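Local structure of site-specific recombinase, resolvase family protein (Streptococcus pneumoniae, 3GUV) at residues N90-L95 with A131-E136; T97-Q102 with L124-L129. The protein probably catalyses site-specific DNA recombination as a member of the resolvase family of serine recombinases. One frame throughout, in Å; residues are numbered along the deposited sequence.

Contact 1: N90-L95 with A131-E136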
ATOM      1  N   ASN A  90       1.589  -1.284  -8.546  1.00 31.32           N
ATOM      2  CA  ASN A  90       0.979  -0.388  -7.584  1.00 30.15           C
ATOM      3  C   ASN A  90       0.150  -1.258  -6.634  1.00 29.86           C
ATOM      4  O   ASN A  90       0.111  -2.492  -6.803  1.00 28.86           O
ATOM      5  CB  ASN A  90       0.129   0.676  -8.289  1.00 30.17           C
ATOM      6  CG  ASN A  90      -0.871   0.084  -9.302  1.00 31.23           C
ATOM      7  OD1 ASN A  90      -1.782  -0.643  -8.938  1.00 29.55           O
ATOM      8  ND2 ASN A  90      -0.715   0.448 -10.570  1.00 31.77           N
ATOM      9  N   ALA A  91      -0.475  -0.632  -5.628  1.00 28.84           N
ATOM     10  CA  ALA A  91      -1.232  -1.351  -4.611  1.00 28.31           C
ATOM     11  C   ALA A  91      -2.508  -1.994  -5.176  1.00 28.05           C
ATOM     12  O   ALA A  91      -2.892  -3.110  -4.749  1.00 27.81           O
ATOM     13  CB  ALA A  91      -1.574  -0.397  -3.424  1.00 27.96           C
ATOM     14  N   ALA A  92      -3.175  -1.299  -6.112  1.00 27.62           N
ATOM     15  CA  ALA A  92      -4.417  -1.823  -6.705  1.00 27.71           C
ATOM     16  C   ALA A  92      -4.136  -3.095  -7.508  1.00 27.65           C
ATOM     17  O   ALA A  92      -4.909  -4.033  -7.462  1.00 27.62           O
ATOM     18  CB  ALA A  92      -5.142  -0.764  -7.550  1.00 26.96           C
ATOM     19  N   ASP A  93      -3.007  -3.104  -8.211  1.00 28.51           N
ATOM     20  CA  ASP A  93      -2.421  -4.297  -8.820  1.00 29.81           C
ATOM     21  C   ASP A  93      -2.097  -5.468  -7.890  1.00 29.13           C
ATOM     22  O   ASP A  93      -2.349  -6.640  -8.202  1.00 28.34           O
ATOM     23  CB  ASP A  93      -1.090  -3.903  -9.425  1.00 31.60           C
ATOM     24  CG  ASP A  93      -1.087  -3.994 -10.894  1.00 35.82           C
ATOM     25  OD1 ASP A  93      -0.568  -5.041 -11.370  1.00 40.89           O
ATOM     26  OD2 ASP A  93      -1.594  -3.037 -11.544  1.00 38.40           O
ATOM     27  N   VAL A  94      -1.460  -5.163  -6.773  1.00 28.56           N
ATOM     28  CA  VAL A  94      -1.096  -6.212  -5.854  1.00 28.23           C
ATOM     29  C   VAL A  94      -2.388  -6.828  -5.371  1.00 28.51           C
ATOM     30  O   VAL A  94      -2.492  -8.043  -5.253  1.00 28.93           O
ATOM     31  CB  VAL A  94      -0.358  -5.697  -4.620  1.00 28.58           C
ATOM     32  CG1 VAL A  94      -0.059  -6.882  -3.714  1.00 28.69           C
ATOM     33  CG2 VAL A  94       0.925  -4.921  -4.991  1.00 26.57           C
ATOM     34  N   LEU A  95      -3.383  -5.983  -5.108  1.00 28.10           N
ATOM     35  CA  LEU A  95      -4.626  -6.436  -4.504  1.00 28.25           C
ATOM     36  C   LEU A  95      -5.422  -7.315  -5.458  1.00 28.72           C
ATOM     37  O   LEU A  95      -5.850  -8.374  -5.060  1.00 28.52           O
ATOM     38  CB  LEU A  95      -5.494  -5.246  -4.045  1.00 27.65           C
ATOM     39  CG  LEU A  95      -6.930  -5.591  -3.672  1.00 27.28           C
ATOM     40  CD1 LEU A  95      -6.947  -6.518  -2.480  1.00 26.78           C
ATOM     41  CD2 LEU A  95      -7.760  -4.303  -3.398  1.00 29.16           C
ATOM     42  N   ALA A 131      -7.077  -0.467   1.376  1.00 28.50           N
ATOM     43  CA  ALA A 131      -7.050   0.910   1.927  1.00 27.81           C
ATOM     44  C   ALA A 131      -6.057   1.783   1.183  1.00 27.89           C
ATOM     45  O   ALA A 131      -6.333   2.976   0.971  1.00 28.23           O
ATOM     46  CB  ALA A 131      -6.742   0.896   3.439  1.00 27.02           C
ATOM     47  N   VAL A 132      -4.917   1.200   0.756  1.00 26.73           N
ATOM     48  CA  VAL A 132      -3.885   1.964   0.063  1.00 26.31           C
ATOM     49  C   VAL A 132      -4.275   2.125  -1.380  1.00 27.03           C
ATOM     50  O   VAL A 132      -3.930   3.139  -1.995  1.00 27.36           O
ATOM     51  CB  VAL A 132      -2.456   1.334   0.164  1.00 26.08           C
ATOM     52  CG1 VAL A 132      -1.451   2.087  -0.747  1.00 24.09           C
ATOM     53  CG2 VAL A 132      -1.970   1.299   1.615  1.00 25.75           C
ATOM     54  N   ALA A 133      -4.967   1.133  -1.937  1.00 27.15           N
ATOM     55  CA  ALA A 133      -5.515   1.243  -3.308  1.00 27.31           C
ATOM     56  C   ALA A 133      -6.525   2.394  -3.381  1.00 27.65           C
ATOM     57  O   ALA A 133      -6.557   3.130  -4.378  1.00 28.15           O
ATOM     58  CB  ALA A 133      -6.164  -0.111  -3.792  1.00 26.40           C
ATOM     59  N   GLU A 134      -7.335   2.549  -2.327  1.00 28.32           N
ATOM     60  CA  GLU A 134      -8.264   3.735  -2.195  1.00 28.13           C
ATOM     61  C   GLU A 134      -7.501   5.101  -2.190  1.00 28.75           C
ATOM     62  O   GLU A 134      -7.927   6.079  -2.852  1.00 29.42           O
ATOM     63  CB  GLU A 134      -9.153   3.568  -0.966  1.00 27.08           C
ATOM     64  N   ILE A 135      -6.342   5.151  -1.518  1.00 28.54           N
ATOM     65  CA  ILE A 135      -5.488   6.314  -1.610  1.00 28.84           C
ATOM     66  C   ILE A 135      -5.143   6.599  -3.069  1.00 30.09           C
ATOM     67  O   ILE A 135      -5.332   7.719  -3.516  1.00 31.42           O
ATOM     68  CB  ILE A 135      -4.202   6.226  -0.772  1.00 28.09           C
ATOM     69  CG1 ILE A 135      -4.533   6.094   0.720  1.00 27.63           C
ATOM     70  CG2 ILE A 135      -3.337   7.485  -1.026  1.00 26.78           C
ATOM     71  CD1 ILE A 135      -3.352   5.692   1.633  1.00 24.98           C
ATOM     72  N   GLU A 136      -4.703   5.593  -3.819  1.00 32.04           N
ATOM     73  CA  GLU A 136      -4.241   5.777  -5.209  1.00 32.97           C
ATOM     74  C   GLU A 136      -5.374   6.221  -6.126  1.00 33.60           C
ATOM     75  O   GLU A 136      -5.166   7.072  -6.996  1.00 32.43           O
ATOM     76  CB  GLU A 136      -3.679   4.473  -5.801  1.00 34.04           C
ATOM     77  CG  GLU A 136      -2.564   3.782  -4.982  1.00 36.58           C
ATOM     78  CD  GLU A 136      -2.139   2.409  -5.551  1.00 41.17           C
ATOM     79  OE1 GLU A 136      -3.012   1.655  -6.114  1.00 41.17           O
ATOM     80  OE2 GLU A 136      -0.917   2.084  -5.402  1.00 41.63           O
TER
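At the N-terminal end of helix 91-103, the carboxylate of Glu136, carried by the long helix 124-151, meets the backbone N-H groups of Ala91 and Ala92. Two hydrogen bonds are made, one to each oxygen: Ala91 N lies 2.8 Å from Glu136 OE2, nearly straight at 161°, and Ala92 N lies 3.0 Å from Glu136 OE1, more bent at 143°. Both donors approach on the syn side, somewhat out of the carboxylate plane, so the group grips two successive amides like a fork, which restrains its rotation. CG of Glu136 stands anti to the carbonyl carbon (chi1 -54°), and the chain runs extended beyond it toward the helix start. The carboxylate also presses on carbon, with OE2 3.2 Å from Ala91 CB. A third amide is served from within: Asn90, at the N-cap, accepts from Asp93 N through OD1 at 2.8 Å. The negative charge at this helix end would probably be stabilised by the helix dipole. Next to these bonds the packing is small and close: Ala92 CB meets Ala133 CB at 3.9 Å, and Ala91 CB rests 3.7 Å from Val132 CG1. With alanines at the crossing, the CA atoms of Ala92 and Ala133 come within 4.7 Å and the local axes within 8.5 Å. Val132 also packs on Leu129 of the second subunit. The N-capped start of helix 91-103 is thus packed against a long helix that also meets the second subunit, consistent with the dimer-forming long helix of the resolvase-family catalytic domain.

Contact 2: T97-Q102 with L124-L129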
ATOM      1  N   THR A  97      -4.501  -8.921  -8.188  1.00 32.51           N
ATOM      2  CA  THR A  97      -3.724 -10.152  -8.463  1.00 32.46           C
ATOM      3  C   THR A  97      -3.813 -11.129  -7.304  1.00 31.98           C
ATOM      4  O   THR A  97      -4.082 -12.298  -7.496  1.00 32.64           O
ATOM      5  CB  THR A  97      -2.208  -9.874  -8.694  1.00 32.79           C
ATOM      6  OG1 THR A  97      -2.037  -8.953  -9.770  1.00 32.89           O
ATOM      7  CG2 THR A  97      -1.492 -11.175  -9.013  1.00 32.49           C
ATOM      8  N   LEU A  98      -3.581 -10.648  -6.094  1.00 31.91           N
ATOM      9  CA  LEU A  98      -3.694 -11.493  -4.909  1.00 32.61           C
ATOM     10  C   LEU A  98      -5.092 -12.086  -4.738  1.00 32.84           C
ATOM     11  O   LEU A  98      -5.223 -13.178  -4.245  1.00 32.71           O
ATOM     12  CB  LEU A  98      -3.328 -10.723  -3.624  1.00 32.23           C
ATOM     13  CG  LEU A  98      -3.266 -11.565  -2.336  1.00 32.25           C
ATOM     14  CD1 LEU A  98      -2.418 -12.869  -2.502  1.00 31.84           C
ATOM     15  CD2 LEU A  98      -2.676 -10.729  -1.251  1.00 30.62           C
ATOM     16  N   GLN A  99      -6.129 -11.330  -5.094  1.00 34.02           N
ATOM     17  CA  GLN A  99      -7.513 -11.807  -4.914  1.00 34.45           C
ATOM     18  C   GLN A  99      -7.845 -12.919  -5.896  1.00 34.50           C
ATOM     19  O   GLN A  99      -8.436 -13.920  -5.493  1.00 34.68           O
ATOM     20  CB  GLN A  99      -8.518 -10.669  -5.038  1.00 34.26           C
ATOM     21  CG  GLN A  99      -8.570  -9.801  -3.771  1.00 35.69           C
ATOM     22  CD  GLN A  99      -9.390  -8.535  -3.928  1.00 35.24           C
ATOM     23  OE1 GLN A  99      -9.340  -7.843  -4.958  1.00 35.63           O
ATOM     24  NE2 GLN A  99     -10.132  -8.210  -2.891  1.00 37.44           N
ATOM     25  N   ILE A 100      -7.437 -12.744  -7.162  1.00 34.68           N
ATOM     26  CA  ILE A 100      -7.588 -13.775  -8.206  1.00 34.70           C
ATOM     27  C   ILE A 100      -6.827 -15.066  -7.836  1.00 34.77           C
ATOM     28  O   ILE A 100      -7.384 -16.150  -7.900  1.00 34.66           O
ATOM     29  CB  ILE A 100      -7.119 -13.257  -9.596  1.00 34.70           C
ATOM     30  CG1 ILE A 100      -7.986 -12.069 -10.058  1.00 33.21           C
ATOM     31  CG2 ILE A 100      -7.169 -14.394 -10.646  1.00 35.24           C
ATOM     32  CD1 ILE A 100      -7.346 -11.224 -11.137  1.00 32.63           C
ATOM     33  N   MET A 101      -5.559 -14.928  -7.456  1.00 34.25           N
ATOM     34  CA  MET A 101      -4.744 -16.044  -6.969  1.00 34.06           C
ATOM     35  C   MET A 101      -5.469 -16.829  -5.859  1.00 34.25           C
ATOM     36  O   MET A 101      -5.598 -18.067  -5.938  1.00 33.42           O
ATOM     37  CB  MET A 101      -3.387 -15.553  -6.401  1.00 32.79           C
ATOM     38  CG  MET A 101      -2.262 -15.284  -7.398  1.00 32.66           C
ATOM     39  SD  MET A 101      -0.754 -14.564  -6.660  1.00 25.66           S
ATOM     40  CE  MET A 101      -0.347 -15.649  -5.340  1.00 26.87           C
ATOM     41  N   GLN A 102      -5.890 -16.128  -4.804  1.00 34.45           N
ATOM     42  CA  GLN A 102      -6.540 -16.804  -3.675  1.00 34.93           C
ATOM     43  C   GLN A 102      -7.904 -17.406  -4.084  1.00 34.99           C
ATOM     44  O   GLN A 102      -8.266 -18.463  -3.571  1.00 33.68           O
ATOM     45  CB  GLN A 102      -6.698 -15.882  -2.467  1.00 35.45           C
ATOM     46  CG  GLN A 102      -5.392 -15.422  -1.845  1.00 37.18           C
ATOM     47  CD  GLN A 102      -5.595 -14.533  -0.618  1.00 39.13           C
ATOM     48  OE1 GLN A 102      -6.300 -13.524  -0.670  1.00 39.37           O
ATOM     49  NE2 GLN A 102      -4.960 -14.907   0.492  1.00 39.96           N
ATOM     50  N   LEU A 124      -5.894  -9.334   7.115  1.00 46.07           N
ATOM     51  CA  LEU A 124      -5.347  -7.959   7.309  1.00 44.78           C
ATOM     52  C   LEU A 124      -4.582  -7.384   6.109  1.00 43.05           C
ATOM     53  O   LEU A 124      -4.649  -6.170   5.837  1.00 43.27           O
ATOM     54  CB  LEU A 124      -4.425  -7.913   8.532  1.00 45.18           C
ATOM     55  CG  LEU A 124      -3.751  -6.552   8.792  1.00 46.25           C
ATOM     56  CD1 LEU A 124      -4.785  -5.442   9.113  1.00 46.18           C
ATOM     57  CD2 LEU A 124      -2.711  -6.660   9.883  1.00 47.30           C
ATOM     58  N   MET A 125      -3.830  -8.249   5.426  1.00 40.52           N
ATOM     59  CA  MET A 125      -3.101  -7.896   4.208  1.00 38.58           C
ATOM     60  C   MET A 125      -4.027  -7.306   3.159  1.00 36.95           C
ATOM     61  O   MET A 125      -3.712  -6.279   2.579  1.00 36.42           O
ATOM     62  CB  MET A 125      -2.383  -9.131   3.629  1.00 38.76           C
ATOM     63  CG  MET A 125      -1.559  -8.879   2.341  1.00 38.47           C
ATOM     64  SD  MET A 125      -0.209 -10.073   2.065  1.00 33.98           S
ATOM     65  CE  MET A 125       0.648  -9.282   0.688  1.00 34.51           C
ATOM     66  N   ILE A 126      -5.163  -7.961   2.924  1.00 35.71           N
ATOM     67  CA  ILE A 126      -6.157  -7.514   1.939  1.00 34.73           C
ATOM     68  C   ILE A 126      -6.735  -6.130   2.352  1.00 33.98           C
ATOM     69  O   ILE A 126      -6.881  -5.245   1.501  1.00 32.18           O
ATOM     70  CB  ILE A 126      -7.317  -8.574   1.715  1.00 35.47           C
ATOM     71  CG1 ILE A 126      -6.800  -9.822   0.948  1.00 36.31           C
ATOM     72  CG2 ILE A 126      -8.536  -7.955   0.956  1.00 32.47           C
ATOM     73  CD1 ILE A 126      -6.721  -9.629  -0.619  1.00 35.81           C
ATOM     74  N   SER A 127      -6.994  -5.936   3.653  1.00 33.36           N
ATOM     75  CA  SER A 127      -7.564  -4.660   4.169  1.00 32.59           C
ATOM     76  C   SER A 127      -6.636  -3.463   3.971  1.00 32.30           C
ATOM     77  O   SER A 127      -7.085  -2.390   3.579  1.00 31.48           O
ATOM     78  CB  SER A 127      -7.887  -4.770   5.660  1.00 32.71           C
ATOM     79  OG  SER A 127      -8.891  -5.742   5.897  1.00 33.06           O
ATOM     80  N   VAL A 128      -5.344  -3.659   4.264  1.00 32.12           N
ATOM     81  CA  VAL A 128      -4.360  -2.603   4.130  1.00 31.09           C
ATOM     82  C   VAL A 128      -4.239  -2.263   2.659  1.00 30.53           C
ATOM     83  O   VAL A 128      -4.313  -1.095   2.261  1.00 30.79           O
ATOM     84  CB  VAL A 128      -2.993  -3.022   4.741  1.00 31.42           C
ATOM     85  CG1 VAL A 128      -1.942  -1.976   4.475  1.00 31.22           C
ATOM     86  CG2 VAL A 128      -3.138  -3.258   6.256  1.00 31.29           C
ATOM     87  N   LEU A 129      -4.077  -3.293   1.841  1.00 29.89           N
ATOM     88  CA  LEU A 129      -3.852  -3.117   0.400  1.00 29.26           C
ATOM     89  C   LEU A 129      -5.051  -2.381  -0.245  1.00 29.27           C
ATOM     90  O   LEU A 129      -4.896  -1.436  -1.047  1.00 28.67           O
ATOM     91  CB  LEU A 129      -3.624  -4.487  -0.290  1.00 28.99           C
ATOM     92  CG  LEU A 129      -2.227  -5.143  -0.364  1.00 28.83           C
ATOM     93  CD1 LEU A 129      -2.350  -6.547  -0.961  1.00 27.64           C
ATOM     94  CD2 LEU A 129      -1.208  -4.312  -1.145  1.00 25.81           C
TER
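Ile126 and Leu98 carry the contact between segment 97-102 of helix 91-103 and segment 124-129 of helix 124-151, which is apolar at its centre and has no hydrogen bond across it. CD1 of Ile126 touches two glutamines about one helical turn apart, lying 3.7 Å from Gln99 CG and 3.9 Å from Gln102 OE1. With Gln99 the meeting is one of aliphatic stems, the two side chains crossing at a slant, whereas Gln102 and Ile126 slide past each other in opposite directions. Leu98 supplies the other half. Its CG is anti to the backbone N (chi1 -174°), and from there the CD2 methyl extends to three residues of the facing helix, touching Met125 CE at 4.1 Å, Ile126 CD1 at 4.2 Å and Leu129 CD1 also at 4.2 Å. Met125 lies against this methyl through CG, SD and CE, its chain extended beyond CG. These separations describe ordinary van der Waals packing, made through side chains alone, in keeping with local axes 11.6 Å apart, at an angle of 150° between their directions. The nearest CA pair, Gln99 and Ile126, is accordingly 8.2 Å apart.

A second shell positions the first. The amide of Gln102 is held through its nitrogen, NE2 being hydrogen-bonded to Asn107 OD1, which restrains the oxygen that Ile126 meets. Asp120 OD2 accepts from Met125 N in the first turn of helix 124-151, and Leu98 packs on Leu108 and Ser117 as well. Farther out, helix 91-103 turns Thr97, Ile100 and Met101 to helix 60-70 and Met101 also to strand 107-110, while helix 124-151 presents Val128 and Leu129 to the second subunit. The contact thus joins the dimer-facing long helix to a helix that also packs on helix 60-70 and strand 107-110.

Overall arrangement
From the N terminus, the chain passes through strands 6-12, 41-48 and 78-81 before entering helix 91-103, whose start belongs to contact 1 and whose later turns belong to contact 2. It then runs through strands 107-110 and 115-116 and returns as helix 124-151, meeting contact 2 first and contact 1 afterward. Contact 2 is therefore nested inside the loop closed by contact 1, as expected of an antiparallel helix pair. Their centres lie about 10 Å apart, bridged by Val94 on Leu129 and Leu95 on Ile126. Together they tie helix 91-103, which packs beside strand 107-110 and helix 60-70, to the long helix 124-151, and both touch the second subunit.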